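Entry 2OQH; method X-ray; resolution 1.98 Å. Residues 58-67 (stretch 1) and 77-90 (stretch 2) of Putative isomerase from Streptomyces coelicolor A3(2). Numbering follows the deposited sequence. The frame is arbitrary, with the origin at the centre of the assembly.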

# COMPACT_ATOMS: atom_id res chain seq x y z
N ALA A 58 10.01 -17.47 -5.74
CA ALA A 58 9.89 -18.65 -6.59
C ALA A 58 9.08 -18.37 -7.85
O ALA A 58 9.41 -18.84 -8.94
CB ALA A 58 9.27 -19.80 -5.81
N ILE A 59 8.00 -17.60 -7.70
CA ILE A 59 7.14 -17.26 -8.83
C ILE A 59 7.89 -16.40 -9.85
O ILE A 59 7.78 -16.62 -11.05
CB ILE A 59 5.88 -16.50 -8.36
CG1 ILE A 59 5.08 -17.36 -7.38
CG2 ILE A 59 5.00 -16.14 -9.55
CD1 ILE A 59 3.91 -16.63 -6.75
N VAL A 60 8.66 -15.43 -9.36
CA VAL A 60 9.41 -14.56 -10.25
C VAL A 60 10.42 -15.35 -11.07
O VAL A 60 10.55 -15.14 -12.28
CB VAL A 60 10.17 -13.48 -9.48
CG1 VAL A 60 10.88 -12.55 -10.46
CG2 VAL A 60 9.21 -12.69 -8.61
N ARG A 61 11.13 -16.27 -10.43
CA ARG A 61 12.11 -17.06 -11.16
C ARG A 61 11.45 -17.95 -12.20
O ARG A 61 12.04 -18.24 -13.23
CB ARG A 61 12.96 -17.88 -10.19
CG ARG A 61 13.87 -16.99 -9.34
CD ARG A 61 14.69 -17.81 -8.37
NE ARG A 61 15.55 -16.96 -7.53
CZ ARG A 61 15.60 -17.05 -6.21
NH1 ARG A 61 14.85 -17.94 -5.57
NH2 ARG A 61 16.41 -16.24 -5.53
N ARG A 62 10.21 -18.39 -11.94
CA ARG A 62 9.52 -19.23 -12.91
C ARG A 62 9.04 -18.39 -14.10
O ARG A 62 8.70 -18.94 -15.15
CB ARG A 62 8.33 -19.97 -12.26
CG ARG A 62 8.75 -21.17 -11.39
CD ARG A 62 7.56 -22.02 -10.95
NE ARG A 62 7.98 -23.26 -10.27
CZ ARG A 62 7.14 -24.20 -9.83
NH1 ARG A 62 5.83 -24.07 -9.98
NH2 ARG A 62 7.62 -25.29 -9.23
N MSE A 63 9.03 -17.07 -13.94
CA MSE A 63 8.60 -16.17 -15.01
C MSE A 63 9.80 -15.56 -15.75
O MSE A 63 9.67 -15.12 -16.90
CB MSE A 63 7.73 -15.02 -14.46
CG MSE A 63 6.38 -15.43 -13.86
SE MSE A 63 5.22 -13.88 -13.48
CE MSE A 63 6.38 -12.94 -12.24
N ALA A 64 10.95 -15.55 -15.09
CA ALA A 64 12.19 -15.00 -15.63
C ALA A 64 12.55 -15.45 -17.04
O ALA A 64 12.84 -14.63 -17.91
CB ALA A 64 13.34 -15.31 -14.68
N PRO A 65 12.56 -16.77 -17.29
CA PRO A 65 12.91 -17.23 -18.64
C PRO A 65 12.06 -16.58 -19.73
O PRO A 65 12.54 -16.33 -20.83
CB PRO A 65 12.69 -18.74 -18.56
CG PRO A 65 12.96 -19.05 -17.12
CD PRO A 65 12.27 -17.91 -16.41
N ASP A 66 10.80 -16.30 -19.41
CA ASP A 66 9.88 -15.69 -20.38
C ASP A 66 10.17 -14.21 -20.69
O ASP A 66 9.66 -13.68 -21.67
CB ASP A 66 8.43 -15.83 -19.90
CG ASP A 66 7.90 -17.26 -20.00
OD1 ASP A 66 8.02 -17.88 -21.09
OD2 ASP A 66 7.35 -17.77 -19.00
N LEU A 67 10.99 -13.56 -19.86
CA LEU A 67 11.31 -12.14 -20.08
C LEU A 67 12.62 -11.89 -20.82
O LEU A 67 12.85 -10.79 -21.32
CB LEU A 67 11.39 -11.40 -18.74
CG LEU A 67 10.10 -11.15 -17.97
CD1 LEU A 67 10.40 -11.12 -16.48
CD2 LEU A 67 9.48 -9.84 -18.42
N ALA A 77 2.20 -6.83 -23.14
CA ALA A 77 2.48 -8.19 -23.59
C ALA A 77 2.85 -9.08 -22.41
O ALA A 77 2.42 -10.24 -22.33
CB ALA A 77 3.61 -8.18 -24.62
N PHE A 78 3.65 -8.54 -21.50
CA PHE A 78 4.07 -9.28 -20.32
C PHE A 78 2.90 -9.70 -19.42
O PHE A 78 2.78 -10.87 -19.04
CB PHE A 78 5.04 -8.44 -19.49
CG PHE A 78 5.34 -9.02 -18.14
CD1 PHE A 78 5.90 -10.28 -18.02
CD2 PHE A 78 5.03 -8.31 -16.99
CE1 PHE A 78 6.15 -10.84 -16.76
CE2 PHE A 78 5.27 -8.85 -15.72
CZ PHE A 78 5.83 -10.12 -15.61
N HIS A 79 2.06 -8.74 -19.06
CA HIS A 79 0.92 -9.04 -18.21
C HIS A 79 -0.01 -10.06 -18.85
O HIS A 79 -0.45 -10.99 -18.18
CB HIS A 79 0.14 -7.76 -17.89
CG HIS A 79 0.82 -6.89 -16.88
ND1 HIS A 79 0.93 -7.24 -15.55
CD2 HIS A 79 1.48 -5.71 -17.01
CE1 HIS A 79 1.62 -6.32 -14.91
NE2 HIS A 79 1.96 -5.38 -15.77
N ARG A 80 -0.30 -9.90 -20.14
CA ARG A 80 -1.18 -10.86 -20.80
C ARG A 80 -0.54 -12.25 -20.74
O ARG A 80 -1.21 -13.24 -20.48
CB ARG A 80 -1.42 -10.44 -22.26
CG ARG A 80 -2.24 -9.14 -22.41
CD ARG A 80 -3.72 -9.29 -22.02
NE ARG A 80 -4.43 -10.15 -22.96
CZ ARG A 80 -5.72 -10.47 -22.88
NH1 ARG A 80 -6.47 -9.99 -21.89
NH2 ARG A 80 -6.27 -11.28 -23.79
N LYS A 81 0.76 -12.31 -20.94
CA LYS A 81 1.46 -13.58 -20.90
C LYS A 81 1.35 -14.27 -19.53
O LYS A 81 1.32 -15.50 -19.45
CB LYS A 81 2.94 -13.37 -21.26
CG LYS A 81 3.71 -14.64 -21.51
CD LYS A 81 5.07 -14.35 -22.13
CE LYS A 81 5.80 -15.64 -22.45
NZ LYS A 81 4.98 -16.55 -23.30
N GLN A 82 1.29 -13.49 -18.46
CA GLN A 82 1.21 -14.06 -17.11
C GLN A 82 -0.17 -13.94 -16.47
O GLN A 82 -0.30 -14.04 -15.24
CB GLN A 82 2.22 -13.37 -16.19
CG GLN A 82 3.63 -13.23 -16.76
CD GLN A 82 4.27 -14.57 -17.06
OE1 GLN A 82 4.04 -15.55 -16.36
NE2 GLN A 82 5.11 -14.60 -18.09
N HIS A 83 -1.21 -13.76 -17.28
CA HIS A 83 -2.55 -13.58 -16.73
C HIS A 83 -3.11 -14.72 -15.88
O HIS A 83 -3.97 -14.50 -15.04
CB HIS A 83 -3.56 -13.25 -17.84
CG HIS A 83 -4.01 -14.44 -18.64
ND1 HIS A 83 -3.16 -15.14 -19.48
CD2 HIS A 83 -5.23 -15.01 -18.77
CE1 HIS A 83 -3.85 -16.09 -20.09
NE2 HIS A 83 -5.10 -16.03 -19.68
N MSE A 84 -2.63 -15.94 -16.08
CA MSE A 84 -3.16 -17.03 -15.28
C MSE A 84 -2.37 -17.24 -13.99
O MSE A 84 -2.80 -17.98 -13.11
CB MSE A 84 -3.23 -18.32 -16.10
CG MSE A 84 -4.35 -18.32 -17.15
SE MSE A 84 -6.15 -18.07 -16.42
CE MSE A 84 -6.41 -19.88 -15.80
N VAL A 85 -1.23 -16.56 -13.87
CA VAL A 85 -0.42 -16.69 -12.66
C VAL A 85 -1.21 -16.31 -11.40
O VAL A 85 -1.19 -17.04 -10.41
CB VAL A 85 0.86 -15.81 -12.76
CG1 VAL A 85 1.59 -15.79 -11.43
CG2 VAL A 85 1.77 -16.36 -13.84
N PRO A 86 -1.94 -15.18 -11.43
CA PRO A 86 -2.71 -14.81 -10.23
C PRO A 86 -3.84 -15.80 -9.97
O PRO A 86 -4.25 -16.00 -8.84
CB PRO A 86 -3.23 -13.41 -10.57
CG PRO A 86 -2.21 -12.89 -11.54
CD PRO A 86 -1.97 -14.09 -12.42
N PHE A 87 -4.35 -16.41 -11.04
CA PHE A 87 -5.44 -17.37 -10.90
C PHE A 87 -5.06 -18.50 -9.96
O PHE A 87 -5.89 -18.96 -9.18
CB PHE A 87 -5.82 -17.95 -12.27
CG PHE A 87 -6.97 -18.94 -12.20
CD1 PHE A 87 -8.26 -18.51 -11.87
CD2 PHE A 87 -6.76 -20.29 -12.47
CE1 PHE A 87 -9.33 -19.43 -11.79
CE2 PHE A 87 -7.82 -21.21 -12.40
CZ PHE A 87 -9.10 -20.78 -12.06
N PHE A 88 -3.81 -18.94 -10.03
CA PHE A 88 -3.33 -20.02 -9.19
C PHE A 88 -2.60 -19.58 -7.93
O PHE A 88 -2.79 -20.16 -6.86
CB PHE A 88 -2.38 -20.92 -10.00
CG PHE A 88 -3.04 -21.61 -11.16
CD1 PHE A 88 -3.90 -22.69 -10.96
CD2 PHE A 88 -2.79 -21.18 -12.46
CE1 PHE A 88 -4.50 -23.33 -12.05
CE2 PHE A 88 -3.39 -21.81 -13.55
CZ PHE A 88 -4.24 -22.89 -13.35
N TYR A 89 -1.77 -18.55 -8.05
CA TYR A 89 -0.97 -18.06 -6.94
C TYR A 89 -1.61 -16.96 -6.09
O TYR A 89 -1.01 -16.51 -5.11
CB TYR A 89 0.37 -17.55 -7.46
CG TYR A 89 1.28 -18.62 -8.01
CD1 TYR A 89 2.05 -19.41 -7.16
CD2 TYR A 89 1.39 -18.83 -9.39
CE1 TYR A 89 2.91 -20.39 -7.67
CE2 TYR A 89 2.25 -19.81 -9.91
CZ TYR A 89 3.01 -20.59 -9.04
OH TYR A 89 3.88 -21.54 -9.54
N GLY A 90 -2.80 -16.51 -6.47
CA GLY A 90 -3.46 -15.47 -5.72
C GLY A 90 -2.63 -14.22 -5.49
O GLY A 90 -1.87 -13.79 -6.35

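Polar contacts between the two stretches are few and lie at the more exposed margin of an interface that is otherwise mostly apolar. Asp66 and Lys81 form a long salt bridge, with OD1 of Asp66 4.0 Å from NZ of Lys81. The lysine reaches across with chi1 to chi3 all t, and only its last torsion turns to p; CE of Lys81 lies closer to the carboxylate than the ammonium does, at 3.4 Å from Asp66 OD1. In the second pair, NH1 of Arg62 donates a weak hydrogen bond to OH of Tyr89, 3.2 Å away. The arginine, m at chi1 and t at chi2 and chi3, is extended enough to bring its guanidinium to the phenol. Both pairs involve exposed or partly exposed residues, where long, charged side chains can meet a partner while remaining open to solvent.

Away from these pairs, the side chains pack in the order set by the backbone. The helix containing Ile59 and the helix containing Tyr89 run nearly antiparallel, at 154°. Their axes come no nearer than 12.7 Å, and large side chains span the gap. Across the stretches, the nearest CA pairs are Ile59 with Tyr89, Met63 with Gln82 and Leu67 with Phe78.

Ile59 is buried and points toward the second stretch. CG1 of Ile59 sits over one face of the Tyr89 ring, 3.9 Å from the centroid and 20° off the normal, in a CH-pi contact, while CD1 of Ile59 approaches CD1 of Tyr89 to 3.4 Å. CG2 of Ile59 lies 3.9 Å from CG1 of Val85. Tyr89 thus serves twice, offering a ring face to the isoleucine and a hydroxyl to Arg62, and it has the largest area covered by the other stretch, 81 Å².

Met63, a selenomethionine, continues the apolar seam. Its long, flexible side chain places Met63 SE 4.3 Å from CG2 of Val85 and 4.4 Å from CZ of Phe78, approaching the aromatic ring obliquely. Leu67 and Phe78 both have CA-to-CB bonds directed sideways, yet their ends converge, bringing Leu67 CD2 to 3.6 Å from Phe78 CD1.

Gln82, the first residue to leave helical geometry after the preceding helix, begins a type I turn that leads to Val85. Its side chain folds into the interface with chi1 and chi2 both m, placing Gln82 OE1 3.4 Å from CG of Met63 and Gln82 NE2 4.0 Å from CB of Asp66. These are packing contacts, and the buried NE2 has no partner in the model. In all, the two stretches bury 504 Å², counting both sides.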